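Local coordinates for protein cellulosomal scaffoldin (PDB 4WI0) that forms the X-module and dockerin end of a scaffoldin, which binds cohesin in cellulosome assembly; the whole protein probably also hydrolyses cellulose as an endoglucanase, at residues S5-P10 against D77-T82; A24-E29 against A37-N42. The protein carries 1 engineered substitution. All coordinates share one frame; numbering follows the deposited sequence.

Contact 1 of 2, residues S5-P10 against D77-T82; sequences SGYINP and DKELST
Ser5 pairs with Glu79 as a parallel beta bridge, the touching parts running 16° apart in direction. Two bonds define the register, both made by the backbone of Ser5 to the residues flanking Glu79: Ser5 N donates to Lys78 O at 3.0 Å, and Leu80 N donates to Ser5 O at 2.8 Å. The regular ladder stops there, because Leu80 adopts helical backbone angles and turns the second segment. One residue later a side chain takes over: Tyr7 N donates to Ser81 OG at 2.7 Å, with a nearly straight N-H...O angle of 163°. Ser81 OG is placed for this by its chi1 of 53°, which sets it between its own N and carbonyl carbon; it also passes 3.6 Å from Gly6 CA.

On the face carrying Ser5 and Glu79, the two side chains approach through OG and CG. A water 2.7 Å from Ser5 OG also gives a weak bond to Lys78 O, beside the backbone bond that Ser5 N makes to the same oxygen. Tyr7 CD1 comes within 3.5 Å of Thr82 C, obliquely to the ring, while Ser81 O lies in the ring plane at its edge. That carbonyl is buried and has no hydrogen-bonding partner in the model. Leu80 brings CB to 3.6 Å from Ser5 O, and its side chain also packs on Phe45 and Val72.

Backbone bonding of Tyr7 and Asn9 resumes with Ile87, past the interruption. This parallel pairing of the first strand, 2-10, with the last strand of the X-module, 78-89, which is interrupted after Glu79, belongs to the three-stranded mixed sheet of a beta-sandwich module, consistent with the transthyretin-like family assignment.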
ATOM      1  N   SER B   5      19.991 -22.121 -13.736  1.00 21.03           N
ATOM      2  CA  SER B   5      18.694 -22.120 -13.048  1.00 20.61           C
ATOM      3  C   SER B   5      18.658 -21.184 -11.825  1.00 19.40           C
ATOM      4  O   SER B   5      19.680 -20.643 -11.401  1.00 19.46           O
ATOM      5  CB  SER B   5      18.349 -23.551 -12.618  1.00 21.54           C
ATOM      6  OG  SER B   5      19.329 -24.057 -11.727  1.00 21.79           O
ATOM      7  N   GLY B   6      17.474 -21.004 -11.251  1.00 19.44           N
ATOM      8  CA  GLY B   6      17.325 -20.208 -10.035  1.00 18.74           C
ATOM      9  C   GLY B   6      15.896 -19.827  -9.699  1.00 18.56           C
ATOM     10  O   GLY B   6      14.948 -20.318 -10.317  1.00 19.13           O
ATOM     11  N   TYR B   7      15.759 -18.943  -8.715  1.00 18.05           N
ATOM     12  CA  TYR B   7      14.460 -18.494  -8.220  1.00 18.52           C
ATOM     13  C   TYR B   7      14.355 -16.970  -8.200  1.00 17.66           C
ATOM     14  O   TYR B   7      15.270 -16.293  -7.747  1.00 17.42           O
ATOM     15  CB  TYR B   7      14.234 -19.036  -6.806  1.00 19.21           C
ATOM     16  CG  TYR B   7      13.965 -20.512  -6.786  1.00 20.37           C
ATOM     17  CD1 TYR B   7      15.012 -21.431  -6.774  1.00 21.01           C
ATOM     18  CD2 TYR B   7      12.661 -21.002  -6.806  1.00 21.27           C
ATOM     19  CE1 TYR B   7      14.765 -22.797  -6.764  1.00 22.30           C
ATOM     20  CE2 TYR B   7      12.409 -22.365  -6.800  1.00 22.50           C
ATOM     21  CZ  TYR B   7      13.465 -23.254  -6.777  1.00 23.21           C
ATOM     22  OH  TYR B   7      13.215 -24.612  -6.773  1.00 24.78           O
ATOM     23  N   ILE B   8      13.242 -16.453  -8.717  1.00 17.98           N
ATOM     24  CA  ILE B   8      12.903 -15.032  -8.654  1.00 17.52           C
ATOM     25  C   ILE B   8      11.666 -14.899  -7.752  1.00 18.45           C
ATOM     26  O   ILE B   8      10.727 -15.680  -7.890  1.00 18.85           O
ATOM     27  CB  ILE B   8      12.543 -14.453 -10.055  1.00 17.22           C
ATOM     28  CG1 ILE B   8      13.569 -14.835 -11.142  1.00 17.15           C
ATOM     29  CG2 ILE B   8      12.349 -12.944  -9.983  1.00 16.53           C
ATOM     30  CD1 ILE B   8      14.936 -14.202 -11.014  1.00 16.64           C
ATOM     31  N   ASN B   9      11.678 -13.925  -6.836  1.00 18.39           N
ATOM     32  CA  ASN B   9      10.524 -13.578  -5.998  1.00 18.73           C
ATOM     33  C   ASN B   9      10.290 -12.061  -6.057  1.00 18.60           C
ATOM     34  O   ASN B   9      11.246 -11.298  -6.098  1.00 17.43           O
ATOM     35  CB  ASN B   9      10.806 -13.911  -4.525  1.00 19.33           C
ATOM     36  CG  ASN B   9      10.502 -15.352  -4.127  1.00 20.17           C
ATOM     37  OD1 ASN B   9      10.535 -15.651  -2.936  1.00 21.77           O
ATOM     38  ND2 ASN B   9      10.239 -16.247  -5.079  1.00 20.42           N
ATOM     39  N   PRO B  10       9.021 -11.616  -6.020  1.00 19.06           N
ATOM     40  CA  PRO B  10       8.799 -10.166  -5.880  1.00 19.00           C
ATOM     41  C   PRO B  10       9.142  -9.713  -4.465  1.00 19.36           C
ATOM     42  O   PRO B  10       9.001 -10.510  -3.523  1.00 20.00           O
ATOM     43  CB  PRO B  10       7.302 -10.016  -6.152  1.00 18.98           C
ATOM     44  CG  PRO B  10       6.721 -11.327  -5.755  1.00 19.69           C
ATOM     45  CD  PRO B  10       7.754 -12.368  -6.071  1.00 19.44           C
ATOM     46  N   ASP B  77      26.922 -26.528 -14.839  1.00 27.75           N
ATOM     47  CA  ASP B  77      25.575 -26.246 -14.341  1.00 27.82           C
ATOM     48  C   ASP B  77      25.679 -25.280 -13.163  1.00 27.57           C
ATOM     49  O   ASP B  77      26.502 -25.486 -12.275  1.00 27.97           O
ATOM     50  CB  ASP B  77      24.874 -27.532 -13.896  1.00 29.10           C
ATOM     51  CG  ASP B  77      24.471 -28.419 -15.059  1.00 29.95           C
ATOM     52  OD1 ASP B  77      24.537 -27.981 -16.230  1.00 29.48           O
ATOM     53  OD2 ASP B  77      24.071 -29.570 -14.797  1.00 32.17           O
ATOM     54  N   LYS B  78      24.857 -24.227 -13.167  1.00 26.91           N
ATOM     55  CA  LYS B  78      24.944 -23.173 -12.162  1.00 26.43           C
ATOM     56  C   LYS B  78      23.575 -22.738 -11.658  1.00 25.99           C
ATOM     57  O   LYS B  78      22.685 -22.417 -12.452  1.00 24.61           O
ATOM     58  CB  LYS B  78      25.660 -21.947 -12.734  1.00 26.53           C
ATOM     59  CG  LYS B  78      25.813 -20.804 -11.738  1.00 27.34           C
ATOM     60  CD  LYS B  78      26.494 -19.606 -12.374  1.00 28.88           C
ATOM     61  CE  LYS B  78      26.903 -18.572 -11.333  1.00 30.27           C
ATOM     62  NZ  LYS B  78      28.200 -18.926 -10.698  1.00 31.69           N
ATOM     63  N   GLU B  79      23.443 -22.692 -10.334  1.00 26.18           N
ATOM     64  CA  GLU B  79      22.249 -22.167  -9.679  1.00 26.37           C
ATOM     65  C   GLU B  79      22.497 -20.717  -9.249  1.00 24.64           C
ATOM     66  O   GLU B  79      23.318 -20.459  -8.378  1.00 25.55           O
ATOM     67  CB  GLU B  79      21.889 -23.051  -8.475  1.00 28.61           C
ATOM     68  CG  GLU B  79      20.450 -22.924  -8.026  1.00 29.55           C
ATOM     69  CD  GLU B  79      20.008 -24.022  -7.068  1.00 33.34           C
ATOM     70  OE1 GLU B  79      20.804 -24.424  -6.183  1.00 34.09           O
ATOM     71  OE2 GLU B  79      18.849 -24.478  -7.204  1.00 33.77           O
ATOM     72  N   LEU B  80      21.800 -19.774  -9.875  1.00 22.91           N
ATOM     73  CA  LEU B  80      21.969 -18.354  -9.573  1.00 21.16           C
ATOM     74  C   LEU B  80      21.419 -17.970  -8.221  1.00 20.43           C
ATOM     75  O   LEU B  80      21.913 -17.041  -7.602  1.00 19.79           O
ATOM     76  CB  LEU B  80      21.284 -17.489 -10.621  1.00 21.13           C
ATOM     77  CG  LEU B  80      21.757 -17.683 -12.059  1.00 22.03           C
ATOM     78  CD1 LEU B  80      21.279 -16.511 -12.903  1.00 21.98           C
ATOM     79  CD2 LEU B  80      23.277 -17.821 -12.134  1.00 22.79           C
ATOM     80  N   SER B  81      20.388 -18.683  -7.767  1.00 18.96           N
ATOM     81  CA  SER B  81      19.737 -18.369  -6.508  1.00 18.67           C
ATOM     82  C   SER B  81      19.002 -19.612  -6.010  1.00 19.27           C
ATOM     83  O   SER B  81      18.924 -20.600  -6.729  1.00 19.02           O
ATOM     84  CB  SER B  81      18.759 -17.214  -6.700  1.00 17.87           C
ATOM     85  OG  SER B  81      17.851 -17.475  -7.759  1.00 17.41           O
ATOM     86  N   THR B  82      18.470 -19.552  -4.796  1.00 19.61           N
ATOM     87  CA  THR B  82      17.758 -20.690  -4.195  1.00 20.56           C
ATOM     88  C   THR B  82      16.361 -20.254  -3.753  1.00 20.45           C
ATOM     89  O   THR B  82      16.052 -19.059  -3.740  1.00 19.04           O
ATOM     90  CB  THR B  82      18.513 -21.245  -2.981  1.00 21.86           C
ATOM     91  OG1 THR B  82      18.563 -20.253  -1.946  1.00 21.68           O
ATOM     92  CG2 THR B  82      19.943 -21.667  -3.369  1.00 22.23           C
TER
HETATM   93  O   HOH W   1      21.255 -25.346 -13.023  1.00 18.25           O
HETATM   94  O   HOH W   2      18.301 -25.432  -9.951  1.00 29.57           O

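Contact 2 of 2, residues A24-E29 against A37-N42; sequences AGFTVE and AVTDSN
Thr27 and Val38 form an antiparallel non-hydrogen-bonded pair, followed by the hydrogen-bonded pair Val28 with Ala37. In the latter, Val28 N donates to Ala37 O at 2.8 Å and almost straight (172°), while Ala37 N returns a more bent bond to Val28 O at 3.0 Å. Beyond the regular strands the backbone bonding persists: Thr39 N reaches Phe26 O at 2.9 Å, and Gly25 N donates to Thr39 O at 3.2 Å. CA-H...O contacts reinforce this network, among them Val38 CA to Phe26 O at 3.2 Å.

A side-chain bond is interleaved with these. Phe26 N donates to Thr39 OG1 at 3.1 Å with an angle of 148°. The Thr39 chi1 of 57° holds OG1 between the backbone N and the carbonyl carbon, facing the other segment, and the same hydroxyl is bonded to Lys23 O. Within 37-42, Asp40 OD1 accepts from Asn42 N in an Asx turn.

The Phe26 ring presents its edge to Thr39 OG1, CD2 being 3.7 Å away; Lys61 makes a cation-pi contact with this ring, and Tyr64 meets it edge-to-face.

Between the two segments nonpolar contact is limited: Val38 CG1 rests 3.5 Å from Gly25 CA, and Phe26 CB meets Thr39 CG2. Phe26, Val28 and Thr39 pack mainly inward, on Ile8, and Val28 and Thr39 also on Phe45.

The chemistry is thus mostly main-chain: two backbone bonds and one side-chain bond, to the Thr39 hydroxyl, continue the pairing beyond the strands, and that hydroxyl is also tied to Lys23 O.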
ATOM      1  N   ALA B  24       5.223 -16.092 -10.828  1.00 24.92           N
ATOM      2  CA  ALA B  24       5.306 -16.491 -12.221  1.00 24.65           C
ATOM      3  C   ALA B  24       5.478 -15.280 -13.122  1.00 23.78           C
ATOM      4  O   ALA B  24       5.125 -14.160 -12.747  1.00 24.25           O
ATOM      5  CB  ALA B  24       4.051 -17.250 -12.618  1.00 25.88           C
ATOM      6  N   GLY B  25       6.027 -15.520 -14.309  1.00 23.11           N
ATOM      7  CA  GLY B  25       6.031 -14.534 -15.375  1.00 22.99           C
ATOM      8  C   GLY B  25       7.239 -13.622 -15.466  1.00 21.82           C
ATOM      9  O   GLY B  25       7.251 -12.730 -16.304  1.00 23.65           O
ATOM     10  N   PHE B  26       8.249 -13.825 -14.622  1.00 20.71           N
ATOM     11  CA  PHE B  26       9.506 -13.087 -14.761  1.00 19.40           C
ATOM     12  C   PHE B  26      10.324 -13.714 -15.894  1.00 20.21           C
ATOM     13  O   PHE B  26      10.519 -14.934 -15.924  1.00 19.59           O
ATOM     14  CB  PHE B  26      10.318 -13.114 -13.465  1.00 18.98           C
ATOM     15  CG  PHE B  26       9.695 -12.343 -12.330  1.00 18.07           C
ATOM     16  CD1 PHE B  26       9.908 -10.978 -12.197  1.00 17.86           C
ATOM     17  CD2 PHE B  26       8.912 -12.990 -11.384  1.00 18.60           C
ATOM     18  CE1 PHE B  26       9.335 -10.269 -11.152  1.00 17.37           C
ATOM     19  CE2 PHE B  26       8.332 -12.287 -10.335  1.00 18.42           C
ATOM     20  CZ  PHE B  26       8.545 -10.926 -10.219  1.00 17.79           C
ATOM     21  N   THR B  27      10.784 -12.882 -16.831  1.00 20.28           N
ATOM     22  CA  THR B  27      11.598 -13.345 -17.951  1.00 20.54           C
ATOM     23  C   THR B  27      13.071 -13.124 -17.630  1.00 19.74           C
ATOM     24  O   THR B  27      13.488 -12.009 -17.318  1.00 19.10           O
ATOM     25  CB  THR B  27      11.239 -12.600 -19.247  1.00 21.54           C
ATOM     26  OG1 THR B  27       9.840 -12.745 -19.505  1.00 22.34           O
ATOM     27  CG2 THR B  27      12.023 -13.140 -20.422  1.00 22.32           C
ATOM     28  N   VAL B  28      13.849 -14.201 -17.709  1.00 19.74           N
ATOM     29  CA  VAL B  28      15.262 -14.174 -17.388  1.00 19.39           C
ATOM     30  C   VAL B  28      16.030 -14.447 -18.669  1.00 20.66           C
ATOM     31  O   VAL B  28      15.865 -15.497 -19.278  1.00 21.19           O
ATOM     32  CB  VAL B  28      15.619 -15.245 -16.336  1.00 18.97           C
ATOM     33  CG1 VAL B  28      17.092 -15.170 -15.966  1.00 18.73           C
ATOM     34  CG2 VAL B  28      14.757 -15.073 -15.099  1.00 18.50           C
ATOM     35  N   GLU B  29      16.852 -13.480 -19.073  1.00 21.25           N
ATOM     36  CA  GLU B  29      17.597 -13.534 -20.325  1.00 22.27           C
ATOM     37  C   GLU B  29      19.080 -13.599 -20.006  1.00 22.18           C
ATOM     38  O   GLU B  29      19.547 -12.888 -19.119  1.00 23.10           O
ATOM     39  CB  GLU B  29      17.330 -12.273 -21.171  1.00 23.87           C
ATOM     40  CG  GLU B  29      18.433 -11.994 -22.194  1.00 25.32           C
ATOM     41  CD  GLU B  29      18.162 -10.835 -23.135  1.00 26.90           C
ATOM     42  OE1 GLU B  29      17.441  -9.874 -22.769  1.00 25.55           O
ATOM     43  OE2 GLU B  29      18.721 -10.888 -24.250  1.00 28.34           O
ATOM     44  N   ALA B  37      14.073 -17.668 -20.312  1.00 25.51           N
ATOM     45  CA  ALA B  37      13.103 -18.537 -19.663  1.00 24.59           C
ATOM     46  C   ALA B  37      12.161 -17.698 -18.816  1.00 22.62           C
ATOM     47  O   ALA B  37      12.514 -16.601 -18.374  1.00 20.63           O
ATOM     48  CB  ALA B  37      13.801 -19.573 -18.794  1.00 25.35           C
ATOM     49  N   VAL B  38      10.965 -18.224 -18.587  1.00 21.72           N
ATOM     50  CA  VAL B  38       9.980 -17.550 -17.750  1.00 20.75           C
ATOM     51  C   VAL B  38       9.787 -18.354 -16.471  1.00 20.28           C
ATOM     52  O   VAL B  38       9.726 -19.594 -16.516  1.00 20.37           O
ATOM     53  CB  VAL B  38       8.650 -17.400 -18.496  1.00 21.77           C
ATOM     54  CG1 VAL B  38       7.648 -16.643 -17.649  1.00 21.36           C
ATOM     55  CG2 VAL B  38       8.876 -16.679 -19.823  1.00 22.29           C
ATOM     56  N   THR B  39       9.697 -17.664 -15.336  1.00 18.87           N
ATOM     57  CA  THR B  39       9.554 -18.351 -14.057  1.00 19.04           C
ATOM     58  C   THR B  39       8.171 -19.012 -13.951  1.00 19.99           C
ATOM     59  O   THR B  39       7.191 -18.476 -14.464  1.00 19.80           O
ATOM     60  CB  THR B  39       9.760 -17.415 -12.848  1.00 18.01           C
ATOM     61  OG1 THR B  39       8.845 -16.314 -12.914  1.00 17.64           O
ATOM     62  CG2 THR B  39      11.199 -16.900 -12.790  1.00 17.41           C
ATOM     63  N   ASP B  40       8.119 -20.171 -13.289  1.00 20.79           N
ATOM     64  CA  ASP B  40       6.850 -20.846 -12.984  1.00 22.18           C
ATOM     65  C   ASP B  40       6.214 -20.268 -11.719  1.00 22.13           C
ATOM     66  O   ASP B  40       6.675 -19.247 -11.200  1.00 20.45           O
ATOM     67  CB  ASP B  40       7.055 -22.371 -12.865  1.00 23.47           C
ATOM     68  CG  ASP B  40       8.029 -22.768 -11.758  1.00 23.17           C
ATOM     69  OD1 ASP B  40       8.211 -22.024 -10.764  1.00 22.09           O
ATOM     70  OD2 ASP B  40       8.625 -23.853 -11.892  1.00 24.18           O
ATOM     71  N   SER B  41       5.160 -20.917 -11.214  1.00 23.96           N
ATOM     72  CA  SER B  41       4.440 -20.415 -10.045  1.00 24.46           C
ATOM     73  C   SER B  41       5.247 -20.506  -8.746  1.00 24.65           C
ATOM     74  O   SER B  41       4.882 -19.888  -7.747  1.00 25.27           O
ATOM     75  CB  SER B  41       3.105 -21.134  -9.887  1.00 26.38           C
ATOM     76  OG  SER B  41       3.299 -22.517  -9.627  1.00 28.01           O
ATOM     77  N   ASN B  42       6.335 -21.274  -8.756  1.00 24.82           N
ATOM     78  CA  ASN B  42       7.264 -21.312  -7.633  1.00 24.65           C
ATOM     79  C   ASN B  42       8.397 -20.297  -7.795  1.00 22.47           C
ATOM     80  O   ASN B  42       9.298 -20.259  -6.967  1.00 22.45           O
ATOM     81  CB  ASN B  42       7.875 -22.714  -7.474  1.00 26.65           C
ATOM     82  CG  ASN B  42       6.832 -23.813  -7.355  1.00 29.23           C
ATOM     83  OD1 ASN B  42       7.043 -24.941  -7.818  1.00 31.42           O
ATOM     84  ND2 ASN B  42       5.709 -23.503  -6.725  1.00 30.80           N
TER

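How the contacts relate
The two contacts lie in different sheets of the X-module, their centres about 10 Å apart. Contact 1 belongs to the mixed sheet 44-50, 2-10, 78-89, and contact 2 to the hairpin at one side of the antiparallel sheet 34-38, 27-31, 53-60, 67-74. Along the chain the order is 5-10, 24-29, 37-42, 77-82, so both halves of contact 2 fall between those of contact 1. Ile8 connects them: its CG1 lies 3.5 Å from Thr39 CG2 and 4.1 Å from Val28 CG2, and its CG2 lies 3.6 Å from Phe26 CG. The Val28 approach joins the two sheets, consistent with a shared hydrophobic core in the module that precedes the calcium-binding dockerin.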